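Local coordinates for protein N-alpha-acetyltransferase 35, NatC auxiliary subunit (Saccharomyces cerevisiae, PDB 6YGA) that serves as an auxiliary subunit of the NatC N-terminal acetyltransferase, the complex that acetylates the N-terminal methionine of the L-A virus Gag protein, at residues L320-F325 with V661-V667; F328-L332 with L670-Y674; S476-E480 with I545-K549; I644-M648 with Y675-K679. Residue numbers count along the deposited sequence, not the author numbering.

All four contacts lie in the helical region with TPR-like repeats and join pieces of one packed bundle; no other subunit of the complex touches their segments. Interactions 1 and 2, centres about 11 Å apart, follow one another from helix 319-328 into its exit loop and touch where Val667 CG2 meets Phe328 CB at 3.9 Å. Interaction 4 uses the next turn of helix 668-701 after interaction 2, with Leu672 O 3.7 Å from Met648 CE. Interaction 3 approaches from helix 511-564, where Ile547 CD1 lies 3.7 Å from both Ile644 CG1 and Ile647 CD1. The ethanediol held by Thr548 also hydrogen-bonds Tyr674, linking interactions 2 and 3 through a probable crystallisation additive.

Interaction 1. Residues L320-F325 with V661-V667; sequences LETYQF and VTGTRLV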
# COMPACT_ATOMS: atom_id res chain seq x y z
N LEU B 320 -3.30 12.03 -25.66
CA LEU B 320 -2.96 10.61 -25.78
C LEU B 320 -1.56 10.33 -25.27
O LEU B 320 -1.30 9.25 -24.73
CB LEU B 320 -3.11 10.16 -27.23
CG LEU B 320 -2.99 8.67 -27.52
CD1 LEU B 320 -3.82 7.87 -26.53
CD2 LEU B 320 -3.42 8.37 -28.95
N GLU B 321 -0.65 11.29 -25.40
CA GLU B 321 0.71 11.09 -24.91
C GLU B 321 0.76 11.11 -23.39
O GLU B 321 1.51 10.33 -22.78
CB GLU B 321 1.65 12.14 -25.51
CG GLU B 321 1.99 11.87 -26.98
CD GLU B 321 2.90 12.92 -27.58
OE1 GLU B 321 3.12 13.96 -26.94
OE2 GLU B 321 3.41 12.69 -28.70
N THR B 322 -0.03 11.98 -22.75
CA THR B 322 -0.13 11.94 -21.29
C THR B 322 -0.85 10.67 -20.83
O THR B 322 -0.45 10.05 -19.84
CB THR B 322 -0.86 13.17 -20.76
OG1 THR B 322 -2.17 13.25 -21.34
CG2 THR B 322 -0.09 14.44 -21.09
N TYR B 323 -1.92 10.29 -21.54
CA TYR B 323 -2.68 9.11 -21.15
C TYR B 323 -1.80 7.86 -21.16
O TYR B 323 -1.80 7.08 -20.20
CB TYR B 323 -3.88 8.95 -22.09
CG TYR B 323 -4.73 7.72 -21.87
CD1 TYR B 323 -5.78 7.72 -20.96
CD2 TYR B 323 -4.51 6.57 -22.62
CE1 TYR B 323 -6.57 6.59 -20.77
CE2 TYR B 323 -5.29 5.44 -22.44
CZ TYR B 323 -6.32 5.46 -21.52
OH TYR B 323 -7.09 4.33 -21.35
N GLN B 324 -1.04 7.66 -22.24
CA GLN B 324 -0.15 6.50 -22.32
C GLN B 324 1.03 6.62 -21.37
O GLN B 324 1.56 5.60 -20.91
CB GLN B 324 0.34 6.32 -23.76
CG GLN B 324 -0.76 5.96 -24.75
CD GLN B 324 -1.16 4.49 -24.69
OE1 GLN B 324 -1.36 3.93 -23.62
NE2 GLN B 324 -1.27 3.87 -25.86
N PHE B 325 1.46 7.85 -21.05
CA PHE B 325 2.48 8.01 -20.03
C PHE B 325 1.97 7.53 -18.68
O PHE B 325 2.68 6.82 -17.95
CB PHE B 325 2.93 9.47 -19.94
CG PHE B 325 3.98 9.73 -18.88
CD1 PHE B 325 3.61 10.03 -17.58
CD2 PHE B 325 5.33 9.67 -19.20
CE1 PHE B 325 4.57 10.26 -16.61
CE2 PHE B 325 6.29 9.90 -18.23
CZ PHE B 325 5.91 10.19 -16.93
N VAL B 661 -2.01 4.69 -34.34
CA VAL B 661 -1.62 5.79 -33.46
C VAL B 661 -1.68 5.26 -32.04
O VAL B 661 -2.77 4.93 -31.54
CB VAL B 661 -2.53 7.02 -33.64
CG1 VAL B 661 -2.28 8.03 -32.53
CG2 VAL B 661 -2.29 7.65 -35.00
N THR B 662 -0.52 5.16 -31.39
CA THR B 662 -0.43 4.62 -30.04
C THR B 662 -0.11 5.67 -28.98
O THR B 662 -0.38 5.42 -27.80
CB THR B 662 0.65 3.52 -29.97
OG1 THR B 662 1.94 4.09 -30.22
CG2 THR B 662 0.37 2.44 -31.00
N GLY B 663 0.45 6.81 -29.36
CA GLY B 663 0.73 7.86 -28.39
C GLY B 663 1.76 7.48 -27.35
O GLY B 663 1.75 8.04 -26.24
N THR B 664 2.66 6.55 -27.67
CA THR B 664 3.63 6.03 -26.72
C THR B 664 4.99 6.70 -26.85
O THR B 664 5.99 6.13 -26.39
CB THR B 664 3.77 4.52 -26.89
OG1 THR B 664 4.12 4.22 -28.25
CG2 THR B 664 2.47 3.81 -26.54
N ARG B 665 5.06 7.88 -27.45
CA ARG B 665 6.35 8.52 -27.71
C ARG B 665 7.13 8.74 -26.41
O ARG B 665 8.35 8.55 -26.38
CB ARG B 665 6.15 9.84 -28.44
CG ARG B 665 7.43 10.63 -28.67
CD ARG B 665 7.19 11.87 -29.51
NE ARG B 665 6.32 12.83 -28.84
CZ ARG B 665 6.75 13.88 -28.15
NH1 ARG B 665 8.05 14.11 -28.04
NH2 ARG B 665 5.89 14.71 -27.58
N LEU B 666 6.45 9.12 -25.34
CA LEU B 666 7.14 9.41 -24.09
C LEU B 666 7.52 8.15 -23.32
O LEU B 666 8.41 8.21 -22.46
CB LEU B 666 6.28 10.31 -23.20
CG LEU B 666 5.79 11.62 -23.82
CD1 LEU B 666 5.08 12.46 -22.77
CD2 LEU B 666 6.94 12.38 -24.46
N VAL B 667 6.88 7.01 -23.60
CA VAL B 667 7.15 5.78 -22.87
C VAL B 667 7.44 4.66 -23.85
O VAL B 667 6.98 3.52 -23.67
CB VAL B 667 5.96 5.42 -21.95
CG1 VAL B 667 5.92 6.36 -20.76
CG2 VAL B 667 4.66 5.48 -22.72
O HOH W 1 3.51 9.03 -24.62
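Helix 319-328 rests here on the loop that joins helix 619-653 to helix 668-701, a helix-on-loop contact within the region of TPR-like repeats. Two polar ties hold it. The carboxylate of Glu321 forms a bidentate salt bridge with Arg665, OE2 to NE and OE1 to NH2, each 2.9 Å; OE1 also accepts from Glu317 N, while Arg665 NH2 reaches Lys315 O. Gln324 NE2 donates to Thr662 O at 2.6 Å. Close backbone packing centres on Gly663, whose CA lies 4.7 Å from that of Glu321. Its left-handed conformation (phi 65°, psi 26°) favours glycine, and a CB would clash with Leu320 CG. Glu321 CA makes a CA-H...O contact of 3.5 Å with Gly663 O. Apolar contacts flank this centre: Leu320 CD2 on Val661 CG1 (3.8 Å), and Phe325 CD2 on Val667 CG1 (3.7 Å) and Leu666 CB (4.2 Å). A bridging water donates to Glu321 O (3.0 Å) and Gly663 O (2.6 Å) and accepts from Leu666 N (3.0 Å).

Interaction 2. Residues F328-L332 with L670-Y674; sequences FFNKL and LSLEY. With EDO (1,2-ethanediol), chain C.
Segment 328-332 leaves helix 319-328 at Phe328 (phi/psi -121/-22) as a loose turn, with Asn330 at -124/25 and Leu332 back at -74/-39; a weak hydrogen bond of 3.4 Å from Lys331 N to Phe328 O links its first four residues. Segment 670-674 is regular helix, with Tyr674 N bonded to Leu670 O at 2.9 Å. The loop passes obliquely along the helix: the CA atoms of Phe328 and Leu670 are 6.4 Å apart, those of Leu332 and Tyr674 6.8 Å. Phe328 (chi1 m) points its CA-to-CB bond toward the helix and lays one ring face under Ser671 CB, a CH-pi contact of 3.9 Å to the ring centroid. Its edge meets the face of Tyr674 (chi1 t) in an offset edge-to-face pair, centroids 5.6 Å apart and planes at 72°. The contact docks the exit loop of helix 319-328 on the first turns of helix 668-701, inside the region of TPR-like repeats. Leu332 (m, t) packs against the helix, CD1 being 3.6 Å from Leu670 CD2 and 3.4 Å from Glu673 CD, and CD2 3.9 Å from Tyr674 CB. Over the other face of the Phe328 ring lies C1 of a 1,2-ethanediol, probably from the crystallisation liquor, whose O1 accepts from NZ of Lys331 (t, p, p, p) at 3.0 Å; this NZ also donates to Lys327 O.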
# COMPACT_ATOMS: atom_id res chain seq x y z
N PHE B 328 1.86 3.62 -18.45
CA PHE B 328 3.09 2.85 -18.53
C PHE B 328 4.20 3.29 -17.59
O PHE B 328 5.09 2.48 -17.30
CB PHE B 328 3.64 2.87 -19.97
CG PHE B 328 2.88 1.99 -20.93
CD1 PHE B 328 3.16 0.64 -21.02
CD2 PHE B 328 1.89 2.52 -21.74
CE1 PHE B 328 2.47 -0.17 -21.91
CE2 PHE B 328 1.20 1.72 -22.63
CZ PHE B 328 1.49 0.37 -22.71
N PHE B 329 4.20 4.53 -17.10
CA PHE B 329 5.36 5.01 -16.36
C PHE B 329 5.53 4.28 -15.04
O PHE B 329 6.65 4.16 -14.53
CB PHE B 329 5.27 6.52 -16.12
CG PHE B 329 4.66 6.90 -14.79
CD1 PHE B 329 3.28 6.87 -14.62
CD2 PHE B 329 5.45 7.29 -13.73
CE1 PHE B 329 2.71 7.22 -13.41
CE2 PHE B 329 4.89 7.64 -12.51
CZ PHE B 329 3.52 7.61 -12.35
N ASN B 330 4.44 3.76 -14.47
CA ASN B 330 4.45 3.11 -13.17
C ASN B 330 3.89 1.70 -13.24
O ASN B 330 3.40 1.17 -12.24
CB ASN B 330 3.66 3.96 -12.16
CG ASN B 330 3.94 3.59 -10.72
OD1 ASN B 330 5.05 3.18 -10.38
ND2 ASN B 330 2.93 3.72 -9.87
N LYS B 331 3.95 1.08 -14.42
CA LYS B 331 3.23 -0.16 -14.68
C LYS B 331 4.10 -1.40 -14.61
O LYS B 331 3.67 -2.43 -14.08
CB LYS B 331 2.56 -0.10 -16.06
CG LYS B 331 1.62 -1.25 -16.36
CD LYS B 331 0.54 -1.39 -15.30
CE LYS B 331 -0.32 -0.13 -15.17
NZ LYS B 331 -1.08 0.20 -16.40
N LEU B 332 5.32 -1.34 -15.14
CA LEU B 332 6.17 -2.52 -15.18
C LEU B 332 6.73 -2.84 -13.80
O LEU B 332 6.83 -4.01 -13.41
CB LEU B 332 7.29 -2.32 -16.20
CG LEU B 332 6.75 -2.18 -17.62
CD1 LEU B 332 7.86 -1.86 -18.58
CD2 LEU B 332 6.04 -3.46 -18.04
N LEU B 670 9.28 1.55 -22.38
CA LEU B 670 8.47 0.83 -21.41
C LEU B 670 7.31 0.10 -22.08
O LEU B 670 6.96 -1.02 -21.67
CB LEU B 670 7.95 1.79 -20.33
CG LEU B 670 8.99 2.39 -19.38
CD1 LEU B 670 8.45 3.62 -18.67
CD2 LEU B 670 9.46 1.36 -18.37
N SER B 671 6.70 0.70 -23.10
CA SER B 671 5.60 0.02 -23.79
C SER B 671 6.11 -1.18 -24.58
O SER B 671 5.43 -2.21 -24.65
CB SER B 671 4.85 1.00 -24.69
OG SER B 671 5.68 1.50 -25.72
N LEU B 672 7.29 -1.07 -25.18
CA LEU B 672 7.89 -2.22 -25.85
C LEU B 672 8.19 -3.32 -24.84
O LEU B 672 7.91 -4.50 -25.09
CB LEU B 672 9.17 -1.80 -26.58
CG LEU B 672 8.98 -0.96 -27.84
CD1 LEU B 672 10.32 -0.51 -28.39
CD2 LEU B 672 8.21 -1.75 -28.90
N GLU B 673 8.75 -2.95 -23.69
CA GLU B 673 9.05 -3.93 -22.65
C GLU B 673 7.79 -4.63 -22.17
O GLU B 673 7.80 -5.84 -21.90
CB GLU B 673 9.78 -3.25 -21.49
CG GLU B 673 10.12 -4.15 -20.32
CD GLU B 673 10.81 -3.41 -19.20
OE1 GLU B 673 11.28 -2.27 -19.43
OE2 GLU B 673 10.88 -3.95 -18.07
N TYR B 674 6.68 -3.89 -22.08
CA TYR B 674 5.41 -4.49 -21.68
C TYR B 674 4.95 -5.54 -22.69
O TYR B 674 4.64 -6.68 -22.32
CB TYR B 674 4.36 -3.40 -21.52
CG TYR B 674 2.94 -3.92 -21.48
CD1 TYR B 674 2.46 -4.57 -20.35
CD2 TYR B 674 2.09 -3.78 -22.56
CE1 TYR B 674 1.17 -5.05 -20.29
CE2 TYR B 674 0.79 -4.26 -22.52
CZ TYR B 674 0.34 -4.90 -21.38
OH TYR B 674 -0.94 -5.38 -21.32
C1 EDO C . -1.07 -0.75 -20.37
O1 EDO C . -1.33 -1.25 -19.05
C2 EDO C . -2.05 -1.37 -21.35
O2 EDO C . -1.87 -0.79 -22.65

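Interaction 3. Residues S476-E480 with I545-K549; sequences SHHLE and INITK. With EDO (1,2-ethanediol), chain D.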
# COMPACT_ATOMS: atom_id res chain seq x y z
N SER B 476 -14.51 -7.49 -22.42
CA SER B 476 -13.73 -7.15 -23.60
C SER B 476 -14.55 -7.28 -24.88
O SER B 476 -14.34 -6.53 -25.83
CB SER B 476 -12.48 -8.03 -23.69
OG SER B 476 -11.70 -7.95 -22.51
N HIS B 477 -15.48 -8.24 -24.92
CA HIS B 477 -16.33 -8.38 -26.09
C HIS B 477 -17.22 -7.15 -26.25
O HIS B 477 -17.41 -6.65 -27.36
CB HIS B 477 -17.17 -9.65 -25.99
CG HIS B 477 -18.05 -9.90 -27.18
ND1 HIS B 477 -19.36 -9.47 -27.23
CD2 HIS B 477 -17.82 -10.54 -28.35
CE1 HIS B 477 -19.90 -9.83 -28.38
NE2 HIS B 477 -18.99 -10.48 -29.08
N HIS B 478 -17.77 -6.64 -25.14
CA HIS B 478 -18.58 -5.43 -25.20
C HIS B 478 -17.74 -4.21 -25.55
O HIS B 478 -18.21 -3.32 -26.28
CB HIS B 478 -19.32 -5.22 -23.88
CG HIS B 478 -20.54 -6.07 -23.72
ND1 HIS B 478 -21.81 -5.61 -23.99
CD2 HIS B 478 -20.68 -7.36 -23.33
CE1 HIS B 478 -22.68 -6.58 -23.77
NE2 HIS B 478 -22.02 -7.65 -23.37
N LEU B 479 -16.51 -4.15 -25.05
CA LEU B 479 -15.65 -3.02 -25.39
C LEU B 479 -15.26 -3.05 -26.86
O LEU B 479 -15.20 -2.00 -27.52
CB LEU B 479 -14.40 -3.02 -24.50
CG LEU B 479 -13.43 -1.86 -24.75
CD1 LEU B 479 -14.17 -0.52 -24.74
CD2 LEU B 479 -12.33 -1.86 -23.71
N GLU B 480 -14.99 -4.24 -27.41
CA GLU B 480 -14.64 -4.33 -28.82
C GLU B 480 -15.82 -3.95 -29.71
O GLU B 480 -15.65 -3.25 -30.71
CB GLU B 480 -14.14 -5.74 -29.15
CG GLU B 480 -13.53 -5.87 -30.55
CD GLU B 480 -14.06 -7.08 -31.30
OE1 GLU B 480 -14.94 -7.77 -30.76
OE2 GLU B 480 -13.59 -7.33 -32.43
N ILE B 545 -7.57 -4.57 -27.50
CA ILE B 545 -8.68 -5.23 -26.81
C ILE B 545 -8.89 -6.63 -27.36
O ILE B 545 -9.32 -7.53 -26.62
CB ILE B 545 -9.96 -4.38 -26.91
CG1 ILE B 545 -11.01 -4.91 -25.94
CG2 ILE B 545 -10.51 -4.37 -28.32
CD1 ILE B 545 -10.53 -4.96 -24.50
N ASN B 546 -8.58 -6.86 -28.64
CA ASN B 546 -8.68 -8.21 -29.18
C ASN B 546 -7.59 -9.12 -28.61
O ASN B 546 -7.81 -10.33 -28.46
CB ASN B 546 -8.60 -8.18 -30.71
CG ASN B 546 -9.97 -8.00 -31.34
OD1 ASN B 546 -10.81 -8.90 -31.31
ND2 ASN B 546 -10.20 -6.83 -31.93
N ILE B 547 -6.43 -8.55 -28.28
CA ILE B 547 -5.40 -9.33 -27.59
C ILE B 547 -5.88 -9.72 -26.20
O ILE B 547 -5.76 -10.88 -25.79
CB ILE B 547 -4.08 -8.55 -27.54
CG1 ILE B 547 -3.47 -8.45 -28.93
CG2 ILE B 547 -3.10 -9.22 -26.58
CD1 ILE B 547 -2.27 -7.54 -28.99
N THR B 548 -6.45 -8.76 -25.47
CA THR B 548 -7.02 -9.06 -24.16
C THR B 548 -8.12 -10.10 -24.27
O THR B 548 -8.17 -11.06 -23.48
CB THR B 548 -7.57 -7.78 -23.52
OG1 THR B 548 -6.49 -6.88 -23.23
CG2 THR B 548 -8.32 -8.10 -22.23
N LYS B 549 -9.01 -9.94 -25.25
CA LYS B 549 -10.12 -10.87 -25.42
C LYS B 549 -9.61 -12.28 -25.70
O LYS B 549 -10.09 -13.26 -25.12
CB LYS B 549 -11.03 -10.39 -26.55
CG LYS B 549 -12.49 -10.77 -26.39
CD LYS B 549 -13.30 -10.30 -27.59
CE LYS B 549 -12.91 -11.07 -28.85
NZ LYS B 549 -13.70 -10.66 -30.05
C1 EDO D . -3.54 -6.62 -24.02
O1 EDO D . -4.00 -6.93 -22.70
C2 EDO D . -2.55 -5.46 -23.99
O2 EDO D . -3.03 -4.43 -23.12
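The one charged pair of this contact joins Glu480 OE1 to Lys549 NZ in a salt bridge at 3.2 Å whose hydrogen bond is weak. The other carboxylate oxygen, Glu480 OE2, takes a second weak bond from Asn546 ND2 at 3.5 Å; that amide is better served by Leu542 O within its own helix. Thr548 OG1 is hydrogen-bonded to O1 of a 1,2-ethanediol, probably from the crystallisation liquor, at 2.5 Å. Beneath, small and branched side chains pack. Ser476, whose OG bonds to Val472 O, sits close to the facing helix: its CB lies 3.7 Å from Ile545 CD1 and 3.8 Å from Lys549 CG, and its OG 3.4 Å from Thr548 CG2. The aliphatic part of Lys549 crosses His477, CD lying 3.9 Å from its CA. Ile545 fills the centre, with CD1 3.7 Å from Leu479 CD2 and CG2 4.0 Å from Glu480 CB. The segments run nearly antiparallel, axes 9.3 Å apart at closest approach and crossing at -157°, as expected of the long hairpin formed by helices 465-506 and 511-564. Helix 433-456 covers Ser476 and Leu479 through Ile448 and Leu444, while Ile547 turns to helix 619-653 and rests on Ile644 and Ile647.

Interaction 4. Residues I644-M648 with Y675-K679; sequences IDEIM and YCKLK. With EDO (1,2-ethanediol), chain E.
Both segments are regular helix and almost antiparallel (167°), axes 10.2 Å apart at closest approach; the nearest CA atoms, of Ile644 and Tyr675, are 6.4 Å apart. Tyr675 (chi1 m) opens the second segment: its CB lies 3.7 Å from CG2 of Ile644 (m, t) and 3.8 Å from Met648 CG, and CG2 of Ile647 (m, t) stands over one ring face, a CH-pi contact 3.9 Å from the centroid. Its OH bonds to Tyr540 OH. Cys676 CB meets CE of selenomethionine Met648 at 4.3 Å. CG of Leu678 (t, p) touches Ile644 CD1 at 3.8 Å. Lys679 (t, t, m, t), bent at chi3, ends the segment in a salt bridge, NZ to Asp645 OD1 at 3.0 Å; O1 of a 1,2-ethanediol, probably from the crystallisation liquor, accepts from that NZ (3.0 Å) and donates to Asp645 OD2 (2.7 Å). This pairs successive helices 619-653 and 668-701 as a helical hairpin, and helix 511-564 packs on both through Ile547 against Ile644 and Ile647, and Leu551 against Leu678.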
# COMPACT_ATOMS: atom_id res chain seq x y z
N ILE B 644 0.64 -8.71 -31.24
CA ILE B 644 1.61 -7.99 -30.41
C ILE B 644 2.75 -7.47 -31.26
O ILE B 644 3.20 -6.33 -31.10
CB ILE B 644 2.12 -8.90 -29.27
CG1 ILE B 644 0.99 -9.24 -28.30
CG2 ILE B 644 3.27 -8.24 -28.53
CD1 ILE B 644 1.42 -10.13 -27.16
N ASP B 645 3.23 -8.29 -32.20
CA ASP B 645 4.33 -7.87 -33.06
C ASP B 645 3.95 -6.64 -33.89
O ASP B 645 4.73 -5.69 -34.00
CB ASP B 645 4.76 -9.02 -33.97
CG ASP B 645 5.64 -10.02 -33.27
OD1 ASP B 645 5.98 -9.78 -32.09
OD2 ASP B 645 5.99 -11.06 -33.88
N GLU B 646 2.74 -6.65 -34.47
CA GLU B 646 2.28 -5.50 -35.24
C GLU B 646 2.23 -4.24 -34.39
O GLU B 646 2.61 -3.15 -34.84
CB GLU B 646 0.90 -5.79 -35.85
CG GLU B 646 0.87 -6.91 -36.87
CD GLU B 646 -0.50 -7.11 -37.49
OE1 GLU B 646 -1.07 -6.12 -38.00
OE2 GLU B 646 -1.01 -8.25 -37.46
N ILE B 647 1.75 -4.36 -33.15
CA ILE B 647 1.72 -3.21 -32.25
C ILE B 647 3.13 -2.73 -31.95
O ILE B 647 3.40 -1.52 -31.90
CB ILE B 647 0.94 -3.56 -30.97
CG1 ILE B 647 -0.53 -3.84 -31.30
CG2 ILE B 647 1.06 -2.43 -29.94
CD1 ILE B 647 -1.40 -4.08 -30.08
N MSE B 648 4.07 -3.66 -31.76
CA MSE B 648 5.44 -3.29 -31.45
C MSE B 648 6.10 -2.57 -32.63
O MSE B 648 6.82 -1.59 -32.43
CB MSE B 648 6.25 -4.52 -31.03
CG MSE B 648 5.79 -5.14 -29.71
SE MSE B 648 6.86 -6.66 -29.08
CE MSE B 648 8.46 -5.69 -28.52
N TYR B 675 4.89 -5.17 -23.97
CA TYR B 675 4.41 -6.12 -24.98
C TYR B 675 5.37 -7.29 -25.14
O TYR B 675 4.93 -8.41 -25.45
CB TYR B 675 4.18 -5.41 -26.31
CG TYR B 675 2.90 -4.62 -26.34
CD1 TYR B 675 1.67 -5.26 -26.50
CD2 TYR B 675 2.91 -3.24 -26.19
CE1 TYR B 675 0.49 -4.54 -26.52
CE2 TYR B 675 1.73 -2.51 -26.21
CZ TYR B 675 0.53 -3.17 -26.37
OH TYR B 675 -0.64 -2.44 -26.39
N CYS B 676 6.66 -7.07 -24.93
CA CYS B 676 7.60 -8.18 -24.88
C CYS B 676 7.24 -9.15 -23.77
O CYS B 676 7.22 -10.37 -23.97
CB CYS B 676 9.03 -7.66 -24.71
SG CYS B 676 10.27 -8.96 -24.63
N LYS B 677 6.94 -8.62 -22.58
CA LYS B 677 6.50 -9.48 -21.48
C LYS B 677 5.17 -10.14 -21.80
O LYS B 677 4.94 -11.30 -21.43
CB LYS B 677 6.39 -8.67 -20.19
CG LYS B 677 7.72 -8.17 -19.66
CD LYS B 677 7.57 -7.42 -18.35
CE LYS B 677 8.92 -7.19 -17.70
NZ LYS B 677 8.81 -6.37 -16.46
N LEU B 678 4.28 -9.43 -22.49
CA LEU B 678 3.00 -10.03 -22.87
C LEU B 678 3.21 -11.17 -23.86
O LEU B 678 2.53 -12.20 -23.79
CB LEU B 678 2.07 -8.97 -23.44
CG LEU B 678 0.58 -9.32 -23.50
CD1 LEU B 678 0.05 -9.67 -22.12
CD2 LEU B 678 -0.18 -8.14 -24.09
N LYS B 679 4.16 -11.00 -24.79
CA LYS B 679 4.45 -12.06 -25.74
C LYS B 679 5.02 -13.29 -25.04
O LYS B 679 4.69 -14.43 -25.41
CB LYS B 679 5.43 -11.56 -26.80
CG LYS B 679 5.68 -12.56 -27.92
CD LYS B 679 6.94 -12.24 -28.69
CE LYS B 679 6.91 -10.84 -29.27
NZ LYS B 679 8.09 -10.58 -30.14
C1 EDO E . 7.90 -13.88 -32.23
O1 EDO E . 7.89 -12.47 -32.51
C2 EDO E . 9.34 -14.34 -32.01
O2 EDO E . 9.88 -13.73 -30.83